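Long-range contacts in ABC sugar (Ribose) transporter, periplasmic substrate-binding subunit (Rhodobacter sphaeroides, PDB 3L49), which probably binds a sugar in the periplasm and hands it to an ABC transporter, as other solute-binding proteins of its family do: residues I8-I13 / A38-A43; I65-G70 / V92-P97; V130-Y135 / E161-D166; S174-V179 / A206-Q211. All coordinates share one frame; numbering follows the deposited sequence.

In the fold
The four contacts follow one another along the chain. Interactions 1 and 2 belong to the first lobe of the periplasmic binding protein fold, and interactions 3 and 4 to the second. Interactions 1 and 2 have centres 12 Å apart and join directly, because strands 7-12 and 64-68 are neighbours in the sheet. Interactions 3 and 4 have centres 14 Å apart and meet where Phe131 and Leu164 pack on Asn178. Interactions 2 and 3 stay about 7 Å apart at their nearest atoms. Ile13, Asp93 and Phe134 lie near a bound unidentified ligand, past the C-terminal ends of strands from both lobes, consistent with cleft binding in this family; interaction 4 is farther off.

Interaction 1: residues I8-I13 / A38-A43; sequences IGITAI and AIALDA
Strands 8-12 and 38-42 run parallel, with axes 4.6 Å apart. Five backbone hydrogen bonds tie them together. Ile39 N donates to Ile8 O from above the carbonyl plane, and Ile10 N donates to Ile39 O in the same manner. Ile10 N to Ile39 O is 2.8 Å and almost straight, at 172°. Leu41 N lies in the carbonyl plane of Ile10 O, 2.8 Å away. Ala12 N reaches Leu41 O nearly along the C=O axis, a longer bond of 3.2 Å. Ala43 N closes the series on Ala12 O at 3.0 Å, where the N-H is more bent, at 144°. Gly9 and Thr11 turn their backbone groups the other way, to Ala64, Ile66 and Gln68. Both edges of strand 8-12 are therefore bonded.

Side chains add little between the strands. Ile10 CD1 lies 4.3 Å from Ala40 CB, on the face packed by helix 18-33. Thr11 OG1 is on the other face and bonds to Gln50. The Asp42 carboxylate is bonded just beyond the strand ends, OD1 to Gly44 N and OD2 to Thr15 OG1. The bond to Thr15 probably helps tie the two turns together. Strand 7-12, helix 18-33 and strand 37-42 form a beta-alpha-beta unit, the opening element of the Rossmann-like first lobe of a periplasmic binding protein.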
loop_
_atom_site.group_PDB
_atom_site.type_symbol
_atom_site.label_atom_id
_atom_site.label_comp_id
_atom_site.label_asym_id
_atom_site.label_seq_id
_atom_site.Cartn_x
_atom_site.Cartn_y
_atom_site.Cartn_z
ATOM N N ILE A 8 -0.336 19.082 -15.225
ATOM C CA ILE A 8 -0.255 18.432 -13.921
ATOM C C ILE A 8 0.915 17.468 -13.903
ATOM O O ILE A 8 0.993 16.564 -14.732
ATOM C CB ILE A 8 -1.565 17.651 -13.560
ATOM C CG1 ILE A 8 -2.835 18.479 -13.837
ATOM C CG2 ILE A 8 -1.517 17.100 -12.118
ATOM C CD1 ILE A 8 -2.954 19.806 -13.098
ATOM N N GLY A 9 1.830 17.673 -12.965
ATOM C CA GLY A 9 2.916 16.734 -12.741
ATOM C C GLY A 9 2.513 15.583 -11.834
ATOM O O GLY A 9 1.770 15.771 -10.874
ATOM N N ILE A 10 2.999 14.389 -12.158
ATOM C CA ILE A 10 2.842 13.195 -11.320
ATOM C C ILE A 10 4.224 12.699 -10.908
ATOM O O ILE A 10 5.084 12.486 -11.765
ATOM C CB ILE A 10 2.132 12.043 -12.084
ATOM C CG1 ILE A 10 0.735 12.458 -12.547
ATOM C CG2 ILE A 10 2.068 10.757 -11.237
ATOM C CD1 ILE A 10 0.273 11.646 -13.724
ATOM N N THR A 11 4.439 12.527 -9.607
ATOM C CA THR A 11 5.669 11.907 -9.108
ATOM C C THR A 11 5.378 10.666 -8.239
ATOM O O THR A 11 4.927 10.777 -7.110
ATOM C CB THR A 11 6.653 12.935 -8.418
ATOM O OG1 THR A 11 7.694 12.234 -7.727
ATOM C CG2 THR A 11 5.942 13.854 -7.427
ATOM N N ALA A 12 5.627 9.487 -8.800
ATOM C CA ALA A 12 5.419 8.218 -8.114
ATOM C C ALA A 12 6.755 7.561 -7.825
ATOM O O ALA A 12 7.706 7.732 -8.587
ATOM C CB ALA A 12 4.590 7.306 -8.978
ATOM N N ILE A 13 6.840 6.785 -6.750
ATOM C CA ILE A 13 8.105 6.104 -6.467
ATOM C C ILE A 13 8.314 4.854 -7.342
ATOM O O ILE A 13 9.435 4.401 -7.519
ATOM C CB ILE A 13 8.330 5.822 -4.951
ATOM C CG1 ILE A 13 9.821 5.522 -4.686
ATOM C CG2 ILE A 13 7.381 4.731 -4.443
ATOM C CD1 ILE A 13 10.259 5.574 -3.238
ATOM N N ALA A 38 -0.200 15.906 -18.889
ATOM C CA ALA A 38 0.417 15.200 -17.779
ATOM C C ALA A 38 1.933 15.183 -17.932
ATOM O O ALA A 38 2.438 14.852 -18.990
ATOM C CB ALA A 38 -0.128 13.774 -17.697
ATOM N N ILE A 39 2.655 15.567 -16.884
ATOM C CA ILE A 39 4.084 15.292 -16.820
ATOM C C ILE A 39 4.268 14.143 -15.834
ATOM O O ILE A 39 4.248 14.338 -14.616
ATOM C CB ILE A 39 4.921 16.530 -16.431
ATOM C CG1 ILE A 39 4.745 17.635 -17.480
ATOM C CG2 ILE A 39 6.414 16.156 -16.264
ATOM C CD1 ILE A 39 5.389 18.963 -17.110
ATOM N N ALA A 40 4.428 12.942 -16.380
ATOM C CA ALA A 40 4.448 11.729 -15.580
ATOM C C ALA A 40 5.859 11.231 -15.315
ATOM O O ALA A 40 6.556 10.784 -16.229
ATOM C CB ALA A 40 3.620 10.656 -16.254
ATOM N N LEU A 41 6.268 11.284 -14.050
ATOM C CA LEU A 41 7.598 10.818 -13.659
ATOM C C LEU A 41 7.552 9.618 -12.703
ATOM O O LEU A 41 6.786 9.604 -11.731
ATOM C CB LEU A 41 8.424 11.969 -13.074
ATOM C CG LEU A 41 8.659 13.207 -13.959
ATOM C CD1 LEU A 41 9.160 14.342 -13.108
ATOM C CD2 LEU A 41 9.628 12.959 -15.143
ATOM N N ASP A 42 8.375 8.619 -13.011
ATOM C CA ASP A 42 8.450 7.358 -12.276
ATOM C C ASP A 42 9.878 7.189 -11.741
ATOM O O ASP A 42 10.849 7.219 -12.498
ATOM C CB ASP A 42 8.037 6.200 -13.203
ATOM C CG ASP A 42 8.380 4.803 -12.648
ATOM O OD1 ASP A 42 8.840 4.654 -11.496
ATOM O OD2 ASP A 42 8.174 3.824 -13.395
ATOM N N ALA A 43 9.994 6.975 -10.437
ATOM C CA ALA A 43 11.305 6.979 -9.784
ATOM C C ALA A 43 12.045 5.656 -9.853
ATOM O O ALA A 43 13.224 5.597 -9.498
ATOM C CB ALA A 43 11.180 7.445 -8.345
#

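Interaction 2: residues I65-G70 / V92-P97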
loop_
_atom_site.group_PDB
_atom_site.type_symbol
_atom_site.label_atom_id
_atom_site.label_comp_id
_atom_site.label_asym_id
_atom_site.label_seq_id
_atom_site.Cartn_x
_atom_site.Cartn_y
_atom_site.Cartn_z
ATOM N N ILE A 65 0.937 19.411 -8.503
ATOM C CA ILE A 65 1.705 18.161 -8.426
ATOM C C ILE A 65 0.928 17.081 -7.655
ATOM O O ILE A 65 0.351 17.362 -6.596
ATOM C CB ILE A 65 3.110 18.414 -7.811
ATOM C CG1 ILE A 65 3.967 19.224 -8.796
ATOM C CG2 ILE A 65 3.818 17.095 -7.424
ATOM C CD1 ILE A 65 5.256 19.802 -8.202
ATOM N N ILE A 66 0.881 15.866 -8.211
ATOM C CA ILE A 66 0.386 14.698 -7.474
ATOM C C ILE A 66 1.527 13.765 -7.106
ATOM O O ILE A 66 2.250 13.276 -7.964
ATOM C CB ILE A 66 -0.697 13.889 -8.225
ATOM C CG1 ILE A 66 -1.735 14.798 -8.894
ATOM C CG2 ILE A 66 -1.393 12.954 -7.249
ATOM C CD1 ILE A 66 -2.791 14.034 -9.684
ATOM N N GLU A 67 1.693 13.526 -5.815
ATOM C CA GLU A 67 2.751 12.653 -5.345
ATOM C C GLU A 67 2.151 11.286 -4.994
ATOM O O GLU A 67 1.137 11.210 -4.316
ATOM C CB GLU A 67 3.439 13.298 -4.135
ATOM C CG GLU A 67 4.853 12.804 -3.844
ATOM C CD GLU A 67 4.889 11.397 -3.279
ATOM O OE1 GLU A 67 3.974 11.033 -2.510
ATOM O OE2 GLU A 67 5.827 10.651 -3.624
ATOM N N GLN A 68 2.793 10.207 -5.429
ATOM C CA GLN A 68 2.305 8.860 -5.113
ATOM C C GLN A 68 3.321 8.008 -4.351
ATOM O O GLN A 68 4.408 7.734 -4.851
ATOM C CB GLN A 68 1.865 8.158 -6.393
ATOM C CG GLN A 68 1.507 6.702 -6.231
ATOM C CD GLN A 68 0.964 6.112 -7.509
ATOM O OE1 GLN A 68 0.219 6.766 -8.236
ATOM N NE2 GLN A 68 1.338 4.866 -7.797
ATOM N N LEU A 69 2.943 7.607 -3.137
ATOM C CA LEU A 69 3.724 6.701 -2.265
ATOM C C LEU A 69 5.155 7.142 -1.955
ATOM O O LEU A 69 5.521 8.292 -2.173
ATOM C CB LEU A 69 3.685 5.258 -2.786
ATOM C CG LEU A 69 2.350 4.546 -2.568
ATOM C CD1 LEU A 69 2.140 3.477 -3.618
ATOM C CD2 LEU A 69 2.254 3.963 -1.151
ATOM N N GLY A 70 5.959 6.221 -1.432
ATOM C CA GLY A 70 7.330 6.538 -1.070
ATOM C C GLY A 70 7.506 6.850 0.401
ATOM O O GLY A 70 6.535 6.886 1.163
ATOM N N VAL A 92 -1.564 10.689 -3.506
ATOM C CA VAL A 92 -2.248 9.418 -3.358
ATOM C C VAL A 92 -1.474 8.561 -2.363
ATOM O O VAL A 92 -0.259 8.373 -2.495
ATOM C CB VAL A 92 -2.656 8.713 -4.718
ATOM C CG1 VAL A 92 -2.504 9.647 -5.904
ATOM C CG2 VAL A 92 -1.944 7.401 -4.962
ATOM N N ASP A 93 -2.189 8.142 -1.317
ATOM C CA ASP A 93 -1.672 7.362 -0.177
ATOM C C ASP A 93 -0.738 8.087 0.795
ATOM O O ASP A 93 -0.691 7.740 1.978
ATOM C CB ASP A 93 -1.069 6.021 -0.619
ATOM C CG ASP A 93 -2.125 4.962 -0.864
ATOM O OD1 ASP A 93 -3.330 5.291 -0.892
ATOM O OD2 ASP A 93 -1.749 3.784 -1.019
ATOM N N THR A 94 0.000 9.082 0.314
ATOM C CA THR A 94 0.994 9.747 1.149
ATOM C C THR A 94 0.323 10.757 2.078
ATOM O O THR A 94 0.085 11.908 1.707
ATOM C CB THR A 94 2.114 10.395 0.298
ATOM O OG1 THR A 94 2.580 9.447 -0.671
ATOM C CG2 THR A 94 3.300 10.833 1.177
ATOM N N ALA A 95 0.002 10.310 3.286
ATOM C CA ALA A 95 -0.646 11.177 4.265
ATOM C C ALA A 95 0.340 12.206 4.801
ATOM O O ALA A 95 1.220 11.881 5.604
ATOM C CB ALA A 95 -1.241 10.356 5.399
ATOM N N THR A 96 0.199 13.445 4.329
ATOM C CA THR A 96 1.053 14.546 4.783
ATOM C C THR A 96 0.287 15.869 4.910
ATOM O O THR A 96 -0.577 16.159 4.082
ATOM C CB THR A 96 2.355 14.710 3.906
ATOM O OG1 THR A 96 3.214 15.701 4.490
ATOM C CG2 THR A 96 2.048 15.084 2.434
ATOM N N PRO A 97 0.582 16.655 5.970
ATOM C CA PRO A 97 0.112 18.040 6.113
ATOM C C PRO A 97 0.493 18.978 4.951
ATOM O O PRO A 97 -0.166 19.997 4.749
ATOM C CB PRO A 97 0.803 18.509 7.396
ATOM C CG PRO A 97 1.066 17.265 8.159
ATOM C CD PRO A 97 1.355 16.218 7.151
HETATM O O HOH W 1 3.695 7.272 1.057
#
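The tight part of this contact is around Val92. Its N donates to Glu67 O at 2.9 Å, nearly along the C=O axis. In return Leu69 N gives Val92 O a weak bond. The two branches of Val92 divide the packing: CG1 meets Ile66 CG2 at 3.7 Å, and CG2 lies alongside Gln68 CG at 3.7 Å. Gln68 has an extended chain, with CG anti to the backbone N, and its amide is held by Gln27 and by Asp20 O. Helix 248-263 also packs on Val92 and Ile66.

Strands 64-68 and 89-92 are parallel neighbours in the sheet of the first lobe, and here their C-terminal ends turn into the loops beside the ligand site. Glu67 bends at its second torsion (-72°), so its carboxylate turns toward the C-terminal end of the strand, where Thr94 lies. Thr94 crosses it at about a right angle, and its OG1 donates to Glu67 OE1 at 2.8 Å. Toward the loop the contact loosens. Asp93 touches Leu69 CD2 through its CB at 3.9 Å. Its OD1 bonds to Thr104, and its side chain lies about 3 Å from the unidentified ligand. A water bridges Gly70 O and Thr94 OG1, donating to both.

Interaction 3: residues V130-Y135 / E161-D166; sequences VFNGFY and EPELRD
At the C-terminal end of strand 126-131, in the sheet of the second lobe, the chain enters a loop that brings the side chain of Phe134 to about 4 Å from the bound unidentified ligand. Residues 163-166 pass beside it at an oblique angle. Leu164 N donates to Val130 O, and Asn132 N donates to Leu164 O, both at 2.8 Å and nearly along the C=O axis. Beyond the end of edge strand 157-159, these two bonds prolong its parallel alignment with strand 126-131 in the periplasmic binding protein fold. Leu164 CB sits over one face of the Phe131 ring, 3.9 Å from its centroid, a CH-pi contact. Glu163, extended beyond CG, lies beside Asn132; its OE2 takes the ND2 hydrogen bond at 3.1 Å from above the carboxylate plane, while OE1 binds Tyr144.

Asp166 has CG in the crowded position between the backbone N and carbonyl carbon (chi1 48°). That aims OD1, through its syn lone pair, at Gly133 N, 2.8 Å away. OD2 bonds to Trp199 and lies 3.3 Å from Phe134 CD1. An alanine here would remove the bonds to Gly133 N and Trp199 and would probably loosen the turn at Gly133 and its tie to Trp199. At Gly133 a CB would clash with Asp166 O.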
loop_
_atom_site.group_PDB
_atom_site.type_symbol
_atom_site.label_atom_id
_atom_site.label_comp_id
_atom_site.label_asym_id
_atom_site.label_seq_id
_atom_site.Cartn_x
_atom_site.Cartn_y
_atom_site.Cartn_z
ATOM N N VAL A 130 5.274 -11.528 11.282
ATOM C CA VAL A 130 4.962 -10.196 10.750
ATOM C C VAL A 130 6.088 -9.628 9.891
ATOM O O VAL A 130 7.228 -9.531 10.335
ATOM C CB VAL A 130 4.614 -9.169 11.896
ATOM C CG1 VAL A 130 4.554 -7.729 11.376
ATOM C CG2 VAL A 130 3.308 -9.519 12.554
ATOM N N PHE A 131 5.748 -9.243 8.666
ATOM C CA PHE A 131 6.653 -8.497 7.810
ATOM C C PHE A 131 6.383 -7.004 7.961
ATOM O O PHE A 131 5.282 -6.536 7.660
ATOM C CB PHE A 131 6.472 -8.923 6.356
ATOM C CG PHE A 131 7.099 -10.244 6.029
ATOM C CD1 PHE A 131 6.476 -11.438 6.387
ATOM C CD2 PHE A 131 8.313 -10.296 5.353
ATOM C CE1 PHE A 131 7.054 -12.659 6.084
ATOM C CE2 PHE A 131 8.899 -11.509 5.042
ATOM C CZ PHE A 131 8.268 -12.696 5.405
ATOM N N ASN A 132 7.388 -6.263 8.424
ATOM C CA ASN A 132 7.242 -4.833 8.705
ATOM C C ASN A 132 8.417 -3.998 8.180
ATOM O O ASN A 132 9.113 -3.322 8.940
ATOM C CB ASN A 132 7.033 -4.617 10.215
ATOM C CG ASN A 132 6.574 -3.208 10.555
ATOM O OD1 ASN A 132 5.970 -2.508 9.731
ATOM N ND2 ASN A 132 6.870 -2.779 11.774
ATOM N N GLY A 133 8.626 -4.044 6.871
ATOM C CA GLY A 133 9.771 -3.388 6.258
ATOM C C GLY A 133 9.450 -2.072 5.582
ATOM O O GLY A 133 10.317 -1.480 4.923
ATOM N N PHE A 134 8.214 -1.607 5.745
ATOM C CA PHE A 134 7.737 -0.420 5.030
ATOM C C PHE A 134 6.995 0.562 5.928
ATOM O O PHE A 134 6.183 1.350 5.446
ATOM C CB PHE A 134 6.866 -0.832 3.832
ATOM C CG PHE A 134 7.653 -1.385 2.674
ATOM C CD1 PHE A 134 7.775 -2.761 2.494
ATOM C CD2 PHE A 134 8.286 -0.527 1.772
ATOM C CE1 PHE A 134 8.513 -3.277 1.421
ATOM C CE2 PHE A 134 9.021 -1.029 0.697
ATOM C CZ PHE A 134 9.138 -2.407 0.521
ATOM N N TYR A 135 7.317 0.533 7.222
ATOM C CA TYR A 135 6.673 1.365 8.246
ATOM C C TYR A 135 6.796 2.878 8.028
ATOM O O TYR A 135 5.931 3.635 8.462
ATOM C CB TYR A 135 7.186 0.985 9.636
ATOM C CG TYR A 135 6.321 1.493 10.762
ATOM C CD1 TYR A 135 5.120 0.857 11.081
ATOM C CD2 TYR A 135 6.696 2.617 11.508
ATOM C CE1 TYR A 135 4.317 1.322 12.116
ATOM C CE2 TYR A 135 5.899 3.090 12.551
ATOM C CZ TYR A 135 4.715 2.432 12.850
ATOM O OH TYR A 135 3.912 2.885 13.864
ATOM N N GLU A 161 9.084 -12.574 17.654
ATOM C CA GLU A 161 10.252 -11.707 17.561
ATOM C C GLU A 161 11.372 -12.439 16.823
ATOM O O GLU A 161 11.619 -13.614 17.094
ATOM C CB GLU A 161 10.727 -11.293 18.962
ATOM C CG GLU A 161 9.619 -10.818 19.915
ATOM C CD GLU A 161 9.010 -9.469 19.525
ATOM O OE1 GLU A 161 9.731 -8.612 18.969
ATOM O OE2 GLU A 161 7.805 -9.261 19.791
ATOM N N PRO A 162 12.041 -11.759 15.871
ATOM C CA PRO A 162 11.764 -10.396 15.420
ATOM C C PRO A 162 10.773 -10.337 14.258
ATOM O O PRO A 162 10.362 -11.367 13.723
ATOM C CB PRO A 162 13.143 -9.899 14.966
ATOM C CG PRO A 162 13.856 -11.136 14.500
ATOM C CD PRO A 162 13.200 -12.338 15.163
ATOM N N GLU A 163 10.382 -9.127 13.890
ATOM C CA GLU A 163 9.579 -8.934 12.706
ATOM C C GLU A 163 10.507 -8.974 11.519
ATOM O O GLU A 163 11.622 -8.460 11.574
ATOM C CB GLU A 163 8.843 -7.599 12.752
ATOM C CG GLU A 163 7.657 -7.594 13.696
ATOM C CD GLU A 163 7.337 -6.213 14.227
ATOM O OE1 GLU A 163 6.782 -6.146 15.345
ATOM O OE2 GLU A 163 7.643 -5.203 13.539
ATOM N N LEU A 164 10.037 -9.602 10.451
ATOM C CA LEU A 164 10.814 -9.739 9.238
ATOM C C LEU A 164 10.703 -8.476 8.406
ATOM O O LEU A 164 9.761 -7.700 8.573
ATOM C CB LEU A 164 10.345 -10.969 8.461
ATOM C CG LEU A 164 10.575 -12.261 9.252
ATOM C CD1 LEU A 164 10.172 -13.475 8.441
ATOM C CD2 LEU A 164 12.034 -12.378 9.697
ATOM N N ARG A 165 11.689 -8.253 7.541
ATOM C CA ARG A 165 11.686 -7.092 6.662
ATOM C C ARG A 165 11.332 -7.508 5.246
ATOM O O ARG A 165 12.135 -8.163 4.573
ATOM C CB ARG A 165 13.045 -6.379 6.680
ATOM C CG ARG A 165 13.052 -5.048 7.419
ATOM C CD ARG A 165 13.303 -5.212 8.916
ATOM N NE ARG A 165 12.598 -4.192 9.690
ATOM C CZ ARG A 165 11.675 -4.444 10.615
ATOM N NH1 ARG A 165 11.089 -3.437 11.250
ATOM N NH2 ARG A 165 11.342 -5.695 10.916
ATOM N N ASP A 166 10.128 -7.148 4.805
ATOM C CA ASP A 166 9.770 -7.315 3.400
ATOM C C ASP A 166 10.468 -6.221 2.594
ATOM O O ASP A 166 10.677 -5.120 3.103
ATOM C CB ASP A 166 8.238 -7.371 3.163
ATOM C CG ASP A 166 7.467 -6.256 3.864
ATOM O OD1 ASP A 166 7.784 -5.909 5.021
ATOM O OD2 ASP A 166 6.504 -5.743 3.256
HETATM O O HOH W 2 7.359 -11.695 13.205
#

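Interaction 4: residues S174-V179 / A206-Q211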
loop_
_atom_site.group_PDB
_atom_site.type_symbol
_atom_site.label_atom_id
_atom_site.label_comp_id
_atom_site.label_asym_id
_atom_site.label_seq_id
_atom_site.Cartn_x
_atom_site.Cartn_y
_atom_site.Cartn_z
ATOM N N SER A 174 12.281 -13.100 -1.658
ATOM C CA SER A 174 12.832 -12.743 -0.352
ATOM C C SER A 174 11.868 -13.149 0.764
ATOM O O SER A 174 12.297 -13.615 1.820
ATOM C CB SER A 174 13.165 -11.256 -0.285
ATOM O OG SER A 174 13.449 -10.848 1.043
ATOM N N ALA A 175 10.569 -13.007 0.510
ATOM C CA ALA A 175 9.553 -13.444 1.468
ATOM C C ALA A 175 9.490 -14.971 1.570
ATOM O O ALA A 175 9.452 -15.515 2.672
ATOM C CB ALA A 175 8.206 -12.878 1.099
ATOM N N TYR A 176 9.490 -15.645 0.415
ATOM C CA TYR A 176 9.544 -17.109 0.325
ATOM C C TYR A 176 10.725 -17.657 1.152
ATOM O O TYR A 176 10.554 -18.601 1.931
ATOM C CB TYR A 176 9.672 -17.501 -1.151
ATOM C CG TYR A 176 9.640 -18.980 -1.512
ATOM C CD1 TYR A 176 8.670 -19.473 -2.385
ATOM C CD2 TYR A 176 10.619 -19.867 -1.055
ATOM C CE1 TYR A 176 8.660 -20.815 -2.761
ATOM C CE2 TYR A 176 10.607 -21.208 -1.406
ATOM C CZ TYR A 176 9.630 -21.679 -2.258
ATOM O OH TYR A 176 9.633 -23.012 -2.611
ATOM N N SER A 177 11.901 -17.050 0.975
ATOM C CA SER A 177 13.130 -17.464 1.670
ATOM C C SER A 177 13.070 -17.223 3.166
ATOM O O SER A 177 13.540 -18.053 3.946
ATOM C CB SER A 177 14.352 -16.750 1.096
ATOM O OG SER A 177 14.430 -16.937 -0.308
ATOM N N ASN A 178 12.496 -16.087 3.556
ATOM C CA ASN A 178 12.301 -15.763 4.970
ATOM C C ASN A 178 11.340 -16.718 5.678
ATOM O O ASN A 178 11.595 -17.137 6.814
ATOM C CB ASN A 178 11.819 -14.328 5.124
ATOM C CG ASN A 178 12.904 -13.317 4.851
ATOM O OD1 ASN A 178 14.060 -13.511 5.221
ATOM N ND2 ASN A 178 12.535 -12.220 4.201
ATOM N N VAL A 179 10.253 -17.068 4.991
ATOM C CA VAL A 179 9.243 -17.969 5.548
ATOM C C VAL A 179 9.824 -19.378 5.726
ATOM O O VAL A 179 9.613 -20.013 6.758
ATOM C CB VAL A 179 7.936 -17.961 4.693
ATOM C CG1 VAL A 179 6.951 -19.020 5.159
ATOM C CG2 VAL A 179 7.272 -16.607 4.782
ATOM N N ALA A 206 5.110 -15.864 0.547
ATOM C CA ALA A 206 4.906 -16.573 1.819
ATOM C C ALA A 206 3.976 -17.770 1.645
ATOM O O ALA A 206 4.236 -18.846 2.178
ATOM C CB ALA A 206 4.371 -15.620 2.888
ATOM N N THR A 207 2.920 -17.572 0.862
ATOM C CA THR A 207 1.963 -18.622 0.515
ATOM C C THR A 207 2.630 -19.748 -0.271
ATOM O O THR A 207 2.442 -20.926 0.060
ATOM C CB THR A 207 0.785 -18.038 -0.287
ATOM O OG1 THR A 207 0.286 -16.884 0.393
ATOM C CG2 THR A 207 -0.344 -19.045 -0.451
ATOM N N GLN A 208 3.411 -19.376 -1.294
ATOM C CA GLN A 208 4.162 -20.337 -2.110
ATOM C C GLN A 208 5.085 -21.225 -1.264
ATOM O O GLN A 208 5.126 -22.448 -1.467
ATOM C CB GLN A 208 4.958 -19.609 -3.183
ATOM C CG GLN A 208 4.132 -19.167 -4.397
ATOM C CD GLN A 208 4.854 -18.142 -5.264
ATOM O OE1 GLN A 208 4.304 -17.653 -6.259
ATOM N NE2 GLN A 208 6.091 -17.803 -4.885
ATOM N N ALA A 209 5.784 -20.604 -0.302
ATOM C CA ALA A 209 6.672 -21.299 0.635
ATOM C C ALA A 209 5.955 -22.300 1.540
ATOM O O ALA A 209 6.439 -23.415 1.727
ATOM C CB ALA A 209 7.449 -20.285 1.489
ATOM N N LEU A 210 4.820 -21.889 2.111
ATOM C CA LEU A 210 4.011 -22.754 2.981
ATOM C C LEU A 210 3.474 -23.945 2.217
ATOM O O LEU A 210 3.437 -25.064 2.736
ATOM C CB LEU A 210 2.822 -21.979 3.571
ATOM C CG LEU A 210 3.074 -20.871 4.598
ATOM C CD1 LEU A 210 1.764 -20.150 4.905
ATOM C CD2 LEU A 210 3.714 -21.414 5.878
ATOM N N GLN A 211 3.045 -23.676 0.985
ATOM C CA GLN A 211 2.579 -24.692 0.064
ATOM C C GLN A 211 3.677 -25.718 -0.217
ATOM O O GLN A 211 3.457 -26.921 -0.078
ATOM C CB GLN A 211 2.115 -24.021 -1.224
ATOM C CG GLN A 211 1.044 -24.760 -1.947
ATOM C CD GLN A 211 -0.129 -23.871 -2.308
ATOM O OE1 GLN A 211 -1.273 -24.326 -2.320
ATOM N NE2 GLN A 211 0.145 -22.598 -2.603
#
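Tyr176 has CG anti to its backbone N (chi1 -175°), which swings the ring across to helix 206-211. Val179 has CG1 anti to the backbone N, so CG2 stands beside that N and the two methyls reach different residues. Gln208 takes the other setting, with CG anti to the carbonyl carbon and an extended chain beyond it.

The Tyr176 ring lies flat over Ala209. Ala209 CB is 4.0 Å from the ring centroid and 14° off the normal, a CH-pi contact over the face. Ala209 CB also touches Tyr176 O, at 3.6 Å. Gln208 crosses the tyrosine at about a right angle, and its CB comes within 3.8 Å of Tyr176 CD1. A serine at Tyr176 would take away the whole ring and would probably uncover Ala209 and Gln208 on this side of the helix pair.

Deeper in, Val179 CG2 meets Ala206 CB at 3.6 Å. Val179 CG1 packs on Ala209 CB at 3.9 Å and on Leu210 CD2 at 4.1 Å. The axes of segments 174-179 and 206-211 approach to 7.8 Å and cross at -42°. The small side chains of Ala206 and Ala209 at the interface suit so close an approach.

Helices 171-185 and 200-212 belong to the second lobe. Here the side chain of Ala175 is about 13 Å from the unidentified ligand. The segments share no hydrogen bond. Their contact is largely apolar, through methyl groups and one aromatic face, so it probably depends on shape and burial rather than on directed polar bonds.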